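Local atomic coordinates of cytoplasmic protein (Cryptococcus neoformans var. grubii serotype A, PDB entry 7LPO), a protein that probably hydrolyses the beta-glucosidic bond of steryl glucosides, as a glycoside hydrolase of family 5. Residues S268-G273 with S450-D455; K462-F467 with G491-M496; G499-L504 with N558-P563; T707-P712 with Y764-Q769. All blocks are in the same frame, centred on the assembly; numbering follows the deposited sequence. Where two conformers were deposited one is given.

Overall arrangement
The four contacts follow one another along the chain and run from the C-terminal end of the strands of a (beta/alpha)8 barrel to the C-terminal beta domain. Contact 1 has a tris molecule bound beside it, and its centre lies about 5 Å from that of the chain. Contacts 2 and 3 both use helix 490-512 and have centres about 14 Å apart. Contact 3 lies about 17 Å from contact 1, centre to centre, and touches it where Phe-453 packs on Leu-501; Trp-464 of contact 2 packs on Asp-455. Contact 4 touches none of the others; its centre is about 20 Å from that of contact 3. Together they lead from the tris-bound site through an outer helix layer toward the C-terminal domain.

Contact 1 (S268-G273 with S450-D455); sequences SINEPG and SPHFYD
Glu-271 and His-452 are joined by the one hydrogen bond of this contact. ND1 of His-452 donates to OE2 of Glu-271 over 2.7 Å, with an N-H...O angle of 166°. The acceptor lies almost in the ring plane and offers its anti lone pair, although the carboxylate and ring planes are turned 50° apart. Beyond CG the glutamate chain is extended, which carries the carboxylate out to the imidazole. OE2 also binds a hydroxyl of the tris molecule, so this oxygen has two hydrogen-bond partners.

The second kind of approach is a close edge contact. Asn-270 OD1 lies in the ring plane, 3.0 Å from CE1 of His-452, with amide and ring planes 33° apart. This oxygen has its hydrogen bond elsewhere, from Arg-100. The Asn-Glu-Pro sequence after a barrel strand is a family 5 signature, and the bound tris is consistent with a sugar-binding pocket.

Glu-521 of strand 518-522 touches Asn-270, Glu-271 and His-452. The two loops leave the C-terminal ends of parallel strands 263-267 and 447-449, with strand 424-427 between them; helix 400-419 packs against the first loop and helix 490-512 against the second.

Contact 2 (K462-F467 with G491-M496); sequences KHWNWF and GPIRKM
Phe-467 and Ile-493 bring the two backbones nearest, with their CA atoms 7.1 Å apart. The 491-496 backbone is regular helix, as the bond from Lys-495 N to Gly-491 O (3.0 Å) attests. The 462-467 backbone is irregular: it leaves helix 456-461 at Lys-462 with a positive phi of 45° and runs into the short strand 467-469.

Ile-493 directs its CB toward this loop and supplies the helix side of the contact. Its extended branch (chi2 170°) ends in CD1, which abuts main chain instead of side chain: 3.6 Å from Trp-466 O and 3.7 Å from the carbonyl carbon of Phe-467. The methyl thus lies against the main chain of Asn-465, Trp-466 and Phe-467, where the loop enters the strand.

Helix 490-512 belongs to the outer layer of the (beta/alpha)8 barrel, preceding strand 518-522. Against it lies Trp-464, whose six-membered ring brings CH2 obliquely to Ile-493 CG2 at 4.0 Å, the two side chains running antiparallel alongside one another. The indole NE1 is bonded to Glu-490 OE2 at the start of the same helix, which restrains the ring's rotation, while Lys-551, Ala-552 and Cys-555 of helix 547-559 also touch it. The CB atoms of Trp-466 and Phe-467 point away from the helix; CD1 of Phe-467 sits 3.7 Å above the centre of the Trp-466 indole.

Contact 3 (G499-L504 with N558-P563); sequences GELAVL and NACDGP
Leu-501 and Ala-559 direct their CB atoms at each other's segments, and their CA atoms are the nearest pair across the contact, at 6.4 Å. With chi2 at -63° both methyls of the leucine fold back beside its own CA, leaving the CG methine turned toward the other segment, mainly toward Cys-560. CD2 leads against the alanine, making the closest methyl-to-methyl approach at 3.7 Å from Ala-559 CB, and CG lies 4.0 Å from that same CB. Nearer the backbone the leucine rests against a main-chain oxygen, with Leu-501 CB to Ala-559 O 3.6 Å. The short alanine side chain is consistent with the small CA separation.

Cys-560 adds a looser contact beside it, its SG 4.5 Å from Leu-501 CG. The contact is thus purely apolar between side chains, although it includes a carbonyl oxygen. That oxygen, Ala-559 O, accepts a hydrogen bond from Asn-564 ND2, and the carbonyl lies within a turn closed by the bond from Asp-561 N to Asn-558 O, 2.9 Å long.

The contact joins two outer helices of the (beta/alpha)8 barrel, 490-512 and 547-559, which precede the neighbouring parallel strands 518-522 and 567-570. Phe-453, in the loop after strand 447-449, covers Leu-501 from the barrel side, while Asp-561 forms salt bridges with Arg-39 of strand 35-43 and with Arg-667.

Contact 4 (T707-P712 with Y764-Q769); sequences TEIYLP and YTIEVQ
Neither touching pair, Ile-709 with Ile-766 or Leu-711 with Val-768, contains a flat group; Tyr-710 lies on the far face of its strand and Tyr-764 at the start of the other segment. One face of Tyr-710 carries the backbone N of Pro-712, 3.9 Å above the plane and offset toward the rim. Tyr-764 stacks with the ring of His-740 and meets Tyr-754 edge-to-face.

The contact itself is aliphatic. Ile-709 reaches across with CD1, placed 4.0 Å from CG2 of Ile-766, and the two side chains overlap flank to flank, pointing opposite ways. CG2 of Ile-766 lies between its own backbone N and carbonyl carbon, because CG1 takes the place anti to N (chi1 -171°). One pair further along, Leu-711 and Val-768 meet tip to tip, CD2 of the leucine being 4.1 Å from CG1 of the valine.

The backbones are too far apart for pairing, with CA separations of 10.2 Å at Ile-709 and Ile-766 and 8.9 Å at Leu-711 and Val-768. This is the spacing of two sheets packed face to face in a beta sandwich, consistent with the family 5 C-terminal domain. Strand 707-710 pairs antiparallel with 669-673 and 749-753 in one layer; strand 761-770 lies between 689-696 and 734-738 in the other. Leu-750, Tyr-691 and Ile-736 add side chains around Ile-766. Glu-708 makes a salt bridge to Arg-34, and Tyr-710 OH bonds to Ala-93 O.

Contact 1 (S268-G273 with S450-D455)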
# COMPACT_ATOMS: atom_id res chain seq x y z
N SER A 268 -8.23 5.69 1.13
CA SER A 268 -8.58 5.63 2.54
C SER A 268 -7.38 5.13 3.35
O SER A 268 -6.33 4.80 2.80
CB SER A 268 -9.82 4.76 2.75
OG SER A 268 -9.65 3.46 2.25
N ILE A 269 -7.52 5.11 4.67
CA ILE A 269 -6.41 4.77 5.54
C ILE A 269 -5.79 3.46 5.10
O ILE A 269 -6.48 2.46 4.89
CB ILE A 269 -6.87 4.70 7.00
CG1 ILE A 269 -5.69 4.38 7.91
CG2 ILE A 269 -7.97 3.68 7.18
CD1 ILE A 269 -5.98 4.67 9.38
N ASN A 270 -4.47 3.46 4.98
CA ASN A 270 -3.76 2.32 4.40
C ASN A 270 -3.82 1.10 5.31
O ASN A 270 -3.60 1.21 6.52
CB ASN A 270 -2.31 2.71 4.14
CG ASN A 270 -1.53 1.60 3.45
OD1 ASN A 270 -1.75 1.33 2.27
ND2 ASN A 270 -0.63 0.95 4.18
N GLU A 271 -4.12 -0.07 4.71
CA GLU A 271 -4.07 -1.39 5.34
C GLU A 271 -4.44 -1.37 6.81
O GLU A 271 -3.63 -1.76 7.67
CB GLU A 271 -2.68 -2.00 5.13
CG GLU A 271 -2.36 -2.19 3.65
CD GLU A 271 -1.13 -3.03 3.39
OE1 GLU A 271 -0.43 -3.41 4.36
OE2 GLU A 271 -0.87 -3.31 2.19
N PRO A 272 -5.66 -0.98 7.14
CA PRO A 272 -6.02 -0.76 8.55
C PRO A 272 -6.02 -2.05 9.35
O PRO A 272 -6.45 -3.10 8.88
CB PRO A 272 -7.42 -0.16 8.46
CG PRO A 272 -7.96 -0.66 7.15
CD PRO A 272 -6.77 -0.69 6.22
N GLY A 273 -5.54 -1.96 10.59
CA GLY A 273 -5.58 -3.11 11.47
C GLY A 273 -6.97 -3.37 12.03
O GLY A 273 -7.77 -2.46 12.21
N SER A 450 -9.47 0.04 -4.70
CA SER A 450 -8.01 0.13 -4.65
C SER A 450 -7.42 -0.93 -3.73
O SER A 450 -6.69 -0.62 -2.79
CB SER A 450 -7.58 1.53 -4.21
OG SER A 450 -8.04 1.86 -2.91
N PRO A 451 -7.68 -2.20 -4.00
CA PRO A 451 -7.04 -3.26 -3.20
C PRO A 451 -5.54 -3.32 -3.45
O PRO A 451 -5.02 -2.83 -4.46
CB PRO A 451 -7.73 -4.53 -3.69
CG PRO A 451 -7.97 -4.24 -5.16
CD PRO A 451 -8.32 -2.75 -5.21
N HIS A 452 -4.83 -3.93 -2.51
CA HIS A 452 -3.44 -4.30 -2.70
C HIS A 452 -3.34 -5.78 -3.03
O HIS A 452 -4.21 -6.57 -2.65
CB HIS A 452 -2.61 -3.97 -1.46
CG HIS A 452 -2.65 -2.52 -1.08
ND1 HIS A 452 -2.06 -2.04 0.07
CD2 HIS A 452 -3.22 -1.45 -1.69
CE1 HIS A 452 -2.27 -0.74 0.16
NE2 HIS A 452 -2.97 -0.35 -0.90
N PHE A 453 -2.30 -6.15 -3.76
CA PHE A 453 -2.02 -7.56 -4.01
C PHE A 453 -0.52 -7.79 -4.03
O PHE A 453 0.21 -7.09 -4.75
CB PHE A 453 -2.60 -8.06 -5.32
CG PHE A 453 -2.26 -9.49 -5.60
CD1 PHE A 453 -3.05 -10.51 -5.10
CD2 PHE A 453 -1.12 -9.82 -6.32
CE1 PHE A 453 -2.72 -11.83 -5.33
CE2 PHE A 453 -0.80 -11.15 -6.54
CZ PHE A 453 -1.60 -12.15 -6.04
N TYR A 454 -0.07 -8.78 -3.28
CA TYR A 454 1.31 -9.23 -3.31
C TYR A 454 1.35 -10.73 -3.54
O TYR A 454 0.54 -11.47 -2.98
CB TYR A 454 2.04 -8.90 -2.00
CG TYR A 454 2.35 -7.43 -1.85
CD1 TYR A 454 3.52 -6.89 -2.35
CD2 TYR A 454 1.47 -6.58 -1.20
CE1 TYR A 454 3.80 -5.55 -2.23
CE2 TYR A 454 1.74 -5.24 -1.07
CZ TYR A 454 2.92 -4.73 -1.59
OH TYR A 454 3.21 -3.40 -1.44
N ASP A 455 2.30 -11.16 -4.38
CA ASP A 455 2.73 -12.55 -4.42
C ASP A 455 3.36 -12.87 -3.07
O ASP A 455 4.57 -12.69 -2.87
CB ASP A 455 3.70 -12.75 -5.58
CG ASP A 455 4.27 -14.16 -5.65
OD1 ASP A 455 4.00 -15.00 -4.76
OD2 ASP A 455 5.03 -14.41 -6.60

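Contact 2 (K462-F467 with G491-M496)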
# COMPACT_ATOMS: atom_id res chain seq x y z
N LYS A 462 11.45 -14.26 0.18
CA LYS A 462 12.47 -13.53 -0.59
C LYS A 462 13.21 -14.49 -1.56
O LYS A 462 14.43 -14.50 -1.65
CB LYS A 462 13.44 -12.80 0.35
CG LYS A 462 12.67 -11.84 1.26
CD LYS A 462 13.57 -11.03 2.15
CE LYS A 462 12.82 -9.82 2.70
NZ LYS A 462 13.64 -9.08 3.68
N HIS A 463 12.41 -15.27 -2.27
CA HIS A 463 12.90 -16.25 -3.24
C HIS A 463 11.83 -16.39 -4.31
O HIS A 463 10.63 -16.43 -4.01
CB HIS A 463 13.19 -17.59 -2.56
CG HIS A 463 13.92 -18.56 -3.44
ND1 HIS A 463 15.28 -18.75 -3.36
CD2 HIS A 463 13.47 -19.41 -4.40
CE1 HIS A 463 15.65 -19.66 -4.24
NE2 HIS A 463 14.57 -20.08 -4.89
N TRP A 464 12.26 -16.44 -5.57
CA TRP A 464 11.36 -16.78 -6.66
C TRP A 464 11.33 -18.30 -6.72
O TRP A 464 12.27 -18.93 -7.20
CB TRP A 464 11.82 -16.19 -7.98
CG TRP A 464 10.94 -16.60 -9.12
CD1 TRP A 464 11.31 -17.28 -10.23
CD2 TRP A 464 9.52 -16.37 -9.24
NE1 TRP A 464 10.23 -17.48 -11.06
CE2 TRP A 464 9.12 -16.93 -10.48
CE3 TRP A 464 8.57 -15.75 -8.44
CZ2 TRP A 464 7.80 -16.88 -10.93
CZ3 TRP A 464 7.25 -15.69 -8.88
CH2 TRP A 464 6.88 -16.26 -10.12
N ASN A 465 10.25 -18.90 -6.22
CA ASN A 465 10.15 -20.35 -6.12
C ASN A 465 9.67 -20.98 -7.42
O ASN A 465 8.95 -20.36 -8.20
CB ASN A 465 9.20 -20.72 -5.00
CG ASN A 465 9.67 -20.21 -3.66
OD1 ASN A 465 9.16 -19.21 -3.12
ND2 ASN A 465 10.67 -20.87 -3.12
N TRP A 466 10.07 -22.24 -7.64
CA TRP A 466 9.60 -23.02 -8.77
C TRP A 466 8.18 -23.52 -8.55
O TRP A 466 7.61 -24.16 -9.45
CB TRP A 466 10.54 -24.21 -9.03
CG TRP A 466 10.84 -25.05 -7.83
CD1 TRP A 466 11.90 -24.91 -6.98
CD2 TRP A 466 10.08 -26.16 -7.33
NE1 TRP A 466 11.85 -25.85 -5.98
CE2 TRP A 466 10.74 -26.63 -6.18
CE3 TRP A 466 8.92 -26.80 -7.76
CZ2 TRP A 466 10.26 -27.71 -5.44
CZ3 TRP A 466 8.44 -27.86 -7.02
CH2 TRP A 466 9.11 -28.31 -5.87
N PHE A 467 7.61 -23.25 -7.38
CA PHE A 467 6.22 -23.53 -7.06
C PHE A 467 5.59 -22.27 -6.49
O PHE A 467 6.28 -21.33 -6.10
CB PHE A 467 6.09 -24.65 -6.03
CG PHE A 467 6.73 -24.32 -4.72
CD1 PHE A 467 8.09 -24.53 -4.53
CD2 PHE A 467 5.99 -23.75 -3.69
CE1 PHE A 467 8.70 -24.21 -3.33
CE2 PHE A 467 6.60 -23.42 -2.49
CZ PHE A 467 7.96 -23.65 -2.31
N GLY A 491 4.56 -21.22 -16.36
CA GLY A 491 3.27 -21.09 -17.01
C GLY A 491 2.12 -21.16 -16.04
O GLY A 491 1.35 -20.21 -15.88
N PRO A 492 1.98 -22.31 -15.37
CA PRO A 492 0.87 -22.45 -14.40
C PRO A 492 0.92 -21.43 -13.27
O PRO A 492 -0.13 -21.02 -12.78
CB PRO A 492 1.03 -23.89 -13.88
CG PRO A 492 1.76 -24.64 -15.01
CD PRO A 492 2.64 -23.60 -15.67
N ILE A 493 2.11 -21.02 -12.84
CA ILE A 493 2.19 -20.04 -11.76
C ILE A 493 1.68 -18.69 -12.24
O ILE A 493 0.88 -18.04 -11.57
CB ILE A 493 3.63 -19.94 -11.23
CG1 ILE A 493 4.00 -21.22 -10.45
CG2 ILE A 493 3.78 -18.72 -10.33
CD1 ILE A 493 5.48 -21.34 -10.09
N ARG A 494 2.12 -18.27 -13.42
CA ARG A 494 1.69 -16.98 -13.96
C ARG A 494 0.18 -16.94 -14.16
O ARG A 494 -0.48 -15.96 -13.80
CB ARG A 494 2.42 -16.71 -15.28
CG ARG A 494 3.89 -16.38 -15.09
CD ARG A 494 4.67 -16.48 -16.38
NE ARG A 494 4.24 -15.50 -17.37
CZ ARG A 494 4.80 -14.31 -17.54
NH1 ARG A 494 5.81 -13.92 -16.77
NH2 ARG A 494 4.34 -13.50 -18.49
N LYS A 495 -0.38 -18.01 -14.74
CA LYS A 495 -1.82 -18.04 -14.98
C LYS A 495 -2.58 -17.99 -13.67
O LYS A 495 -3.64 -17.35 -13.58
CB LYS A 495 -2.17 -19.30 -15.77
CG LYS A 495 -3.64 -19.40 -16.17
CD LYS A 495 -3.87 -20.62 -17.06
CE LYS A 495 -5.34 -20.78 -17.45
NZ LYS A 495 -5.83 -22.18 -17.24
N MET A 496 -2.06 -18.65 -12.64
CA MET A 496 -2.73 -18.67 -11.35
C MET A 496 -2.75 -17.28 -10.72
O MET A 496 -3.79 -16.84 -10.22
CB MET A 496 -2.05 -19.69 -10.44
CG MET A 496 -2.70 -19.86 -9.10
SD MET A 496 -1.92 -18.79 -7.91
CE MET A 496 -0.36 -19.65 -7.66

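Contact 3 (G499-L504 with N558-P563)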
# COMPACT_ATOMS: atom_id res chain seq x y z
N GLY A 499 -5.12 -15.13 -12.34
CA GLY A 499 -6.45 -15.45 -11.85
C GLY A 499 -6.77 -14.82 -10.51
O GLY A 499 -7.92 -14.43 -10.26
N GLU A 500 -5.77 -14.69 -9.64
CA GLU A 500 -6.00 -14.01 -8.37
C GLU A 500 -6.36 -12.54 -8.58
O GLU A 500 -7.24 -12.01 -7.90
CB GLU A 500 -4.76 -14.13 -7.48
CG GLU A 500 -4.53 -15.53 -6.92
CD GLU A 500 -3.41 -15.56 -5.88
OE1 GLU A 500 -2.23 -15.66 -6.27
OE2 GLU A 500 -3.71 -15.49 -4.68
N LEU A 501 -5.67 -11.85 -9.50
CA LEU A 501 -6.02 -10.46 -9.74
C LEU A 501 -7.42 -10.34 -10.34
O LEU A 501 -8.10 -9.33 -10.12
CB LEU A 501 -4.99 -9.81 -10.67
CG LEU A 501 -3.71 -9.23 -10.06
CD1 LEU A 501 -4.06 -8.08 -9.14
CD2 LEU A 501 -2.92 -10.30 -9.32
N ALA A 502 -7.86 -11.34 -11.10
CA ALA A 502 -9.21 -11.30 -11.66
C ALA A 502 -10.27 -11.38 -10.56
O ALA A 502 -11.35 -10.80 -10.71
CB ALA A 502 -9.40 -12.44 -12.66
N VAL A 503 -9.97 -12.09 -9.47
CA VAL A 503 -10.92 -12.17 -8.36
C VAL A 503 -11.11 -10.79 -7.73
O VAL A 503 -12.24 -10.41 -7.38
CB VAL A 503 -10.43 -13.20 -7.32
CG1 VAL A 503 -11.20 -13.07 -6.01
CG2 VAL A 503 -10.54 -14.62 -7.89
N LEU A 504 -10.03 -10.04 -7.57
CA LEU A 504 -10.15 -8.71 -6.98
C LEU A 504 -10.92 -7.77 -7.89
O LEU A 504 -11.71 -6.95 -7.42
CB LEU A 504 -8.77 -8.13 -6.67
CG LEU A 504 -7.93 -8.81 -5.60
CD1 LEU A 504 -6.64 -8.00 -5.44
CD2 LEU A 504 -8.67 -8.91 -4.29
N ASN A 558 2.51 -9.30 -15.37
CA ASN A 558 1.64 -10.00 -16.31
C ASN A 558 0.27 -10.25 -15.72
O ASN A 558 -0.73 -10.28 -16.45
CB ASN A 558 2.29 -11.33 -16.73
CG ASN A 558 1.40 -12.15 -17.69
OD1 ASN A 558 1.19 -11.77 -18.84
ND2 ASN A 558 0.89 -13.27 -17.20
N ALA A 559 0.18 -10.38 -14.40
CA ALA A 559 -1.10 -10.68 -13.76
C ALA A 559 -2.06 -9.51 -13.88
O ALA A 559 -3.28 -9.70 -13.85
CB ALA A 559 -0.88 -11.06 -12.30
N CYS A 560 -1.54 -8.29 -14.03
CA CYS A 560 -2.37 -7.13 -14.28
C CYS A 560 -2.69 -6.95 -15.76
O CYS A 560 -3.46 -6.04 -16.10
CB CYS A 560 -1.68 -5.87 -13.74
SG CYS A 560 -1.28 -6.02 -11.99
N ASP A 561 -2.12 -7.77 -16.62
CA ASP A 561 -2.40 -7.75 -18.05
C ASP A 561 -3.45 -8.83 -18.35
O ASP A 561 -4.44 -8.90 -17.60
CB ASP A 561 -1.10 -7.92 -18.83
CG ASP A 561 -0.23 -6.67 -18.82
OD1 ASP A 561 -0.70 -5.61 -18.36
OD2 ASP A 561 0.94 -6.76 -19.30
N GLY A 562 -3.29 -9.68 -19.36
CA GLY A 562 -4.29 -10.66 -19.68
C GLY A 562 -5.63 -10.00 -19.92
O GLY A 562 -5.72 -8.92 -20.50
N PRO A 563 -6.70 -10.65 -19.45
CA PRO A 563 -8.02 -10.02 -19.53
C PRO A 563 -8.27 -8.98 -18.46
O PRO A 563 -9.31 -8.30 -18.51
CB PRO A 563 -8.98 -11.20 -19.37
CG PRO A 563 -8.21 -12.14 -18.44
CD PRO A 563 -6.76 -12.01 -18.88

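Contact 4 (T707-P712 with Y764-Q769)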
# COMPACT_ATOMS: atom_id res chain seq x y z
N THR A 707 -6.37 5.95 -30.17
CA THR A 707 -5.73 5.14 -29.16
C THR A 707 -4.24 5.45 -29.10
O THR A 707 -3.58 5.60 -30.13
CB THR A 707 -5.96 3.66 -29.47
OG1 THR A 707 -7.36 3.39 -29.43
CG2 THR A 707 -5.23 2.77 -28.48
N GLU A 708 -3.72 5.56 -27.87
CA GLU A 708 -2.32 5.86 -27.62
C GLU A 708 -1.73 4.73 -26.79
O GLU A 708 -2.30 4.34 -25.76
CB GLU A 708 -2.13 7.18 -26.87
CG GLU A 708 -2.60 8.39 -27.63
CD GLU A 708 -2.38 9.69 -26.86
OE1 GLU A 708 -1.20 10.09 -26.68
OE2 GLU A 708 -3.38 10.31 -26.43
N ILE A 709 -0.59 4.22 -27.23
CA ILE A 709 0.10 3.10 -26.60
C ILE A 709 1.52 3.53 -26.31
O ILE A 709 2.18 4.16 -27.15
CB ILE A 709 0.07 1.85 -27.51
CG1 ILE A 709 -1.32 1.21 -27.49
CG2 ILE A 709 1.14 0.87 -27.09
CD1 ILE A 709 -1.62 0.33 -28.70
N TYR A 710 2.00 3.20 -25.11
CA TYR A 710 3.39 3.42 -24.73
C TYR A 710 4.23 2.24 -25.19
O TYR A 710 3.92 1.09 -24.86
CB TYR A 710 3.51 3.62 -23.22
CG TYR A 710 4.92 3.57 -22.68
CD1 TYR A 710 5.79 4.64 -22.86
CD2 TYR A 710 5.37 2.47 -21.96
CE1 TYR A 710 7.08 4.60 -22.35
CE2 TYR A 710 6.65 2.42 -21.47
CZ TYR A 710 7.51 3.49 -21.66
OH TYR A 710 8.78 3.45 -21.15
N LEU A 711 5.31 2.51 -25.93
CA LEU A 711 6.25 1.47 -26.34
C LEU A 711 7.63 1.78 -25.80
O LEU A 711 8.29 2.72 -26.29
CB LEU A 711 6.29 1.35 -27.86
CG LEU A 711 4.98 0.94 -28.56
CD1 LEU A 711 5.18 1.06 -30.06
CD2 LEU A 711 4.55 -0.45 -28.18
N PRO A 712 8.13 1.04 -24.81
CA PRO A 712 9.36 1.46 -24.12
C PRO A 712 10.62 1.23 -24.95
O PRO A 712 10.81 0.15 -25.53
CB PRO A 712 9.37 0.62 -22.84
CG PRO A 712 8.57 -0.61 -23.20
CD PRO A 712 7.53 -0.17 -24.22
N TYR A 764 -10.74 -5.26 -32.43
CA TYR A 764 -9.55 -4.95 -33.20
C TYR A 764 -8.31 -5.40 -32.43
O TYR A 764 -8.33 -5.53 -31.20
CB TYR A 764 -9.47 -3.45 -33.48
CG TYR A 764 -10.64 -2.84 -34.20
CD1 TYR A 764 -11.68 -3.62 -34.69
CD2 TYR A 764 -10.70 -1.47 -34.42
CE1 TYR A 764 -12.74 -3.04 -35.37
CE2 TYR A 764 -11.74 -0.89 -35.07
CZ TYR A 764 -12.77 -1.68 -35.55
OH TYR A 764 -13.81 -1.07 -36.21
N THR A 765 -7.23 -5.64 -33.16
CA THR A 765 -5.99 -6.08 -32.54
C THR A 765 -4.81 -5.33 -33.15
O THR A 765 -4.83 -4.93 -34.31
CB THR A 765 -5.75 -7.60 -32.71
OG1 THR A 765 -5.58 -7.92 -34.10
CG2 THR A 765 -6.91 -8.39 -32.13
N ILE A 766 -3.76 -5.18 -32.34
CA ILE A 766 -2.51 -4.59 -32.78
C ILE A 766 -1.39 -5.41 -32.15
O ILE A 766 -1.44 -5.74 -30.96
CB ILE A 766 -2.39 -3.10 -32.38
CG1 ILE A 766 -1.17 -2.48 -33.06
CG2 ILE A 766 -2.32 -2.92 -30.88
CD1 ILE A 766 -1.23 -0.97 -33.17
N GLU A 767 -0.39 -5.76 -32.96
CA GLU A 767 0.75 -6.54 -32.52
C GLU A 767 2.04 -5.80 -32.83
O GLU A 767 2.18 -5.19 -33.90
CB GLU A 767 0.76 -7.92 -33.17
CG GLU A 767 -0.54 -8.68 -32.97
CD GLU A 767 -0.73 -9.80 -33.97
OE1 GLU A 767 -0.09 -10.86 -33.79
OE2 GLU A 767 -1.50 -9.62 -34.94
N VAL A 768 2.98 -5.85 -31.89
CA VAL A 768 4.23 -5.10 -31.96
C VAL A 768 5.36 -6.02 -31.55
O VAL A 768 5.21 -6.84 -30.64
CB VAL A 768 4.19 -3.85 -31.06
CG1 VAL A 768 5.53 -3.10 -31.10
CG2 VAL A 768 3.04 -2.94 -31.44
N GLN A 769 6.50 -5.89 -32.23
CA GLN A 769 7.72 -6.53 -31.76
C GLN A 769 8.92 -5.75 -32.29
O GLN A 769 8.83 -5.08 -33.32
CB GLN A 769 7.82 -7.99 -32.19
CG GLN A 769 7.89 -8.23 -33.68
CD GLN A 769 7.78 -9.71 -34.02
OE1 GLN A 769 8.51 -10.54 -33.49
NE2 GLN A 769 6.84 -10.04 -34.90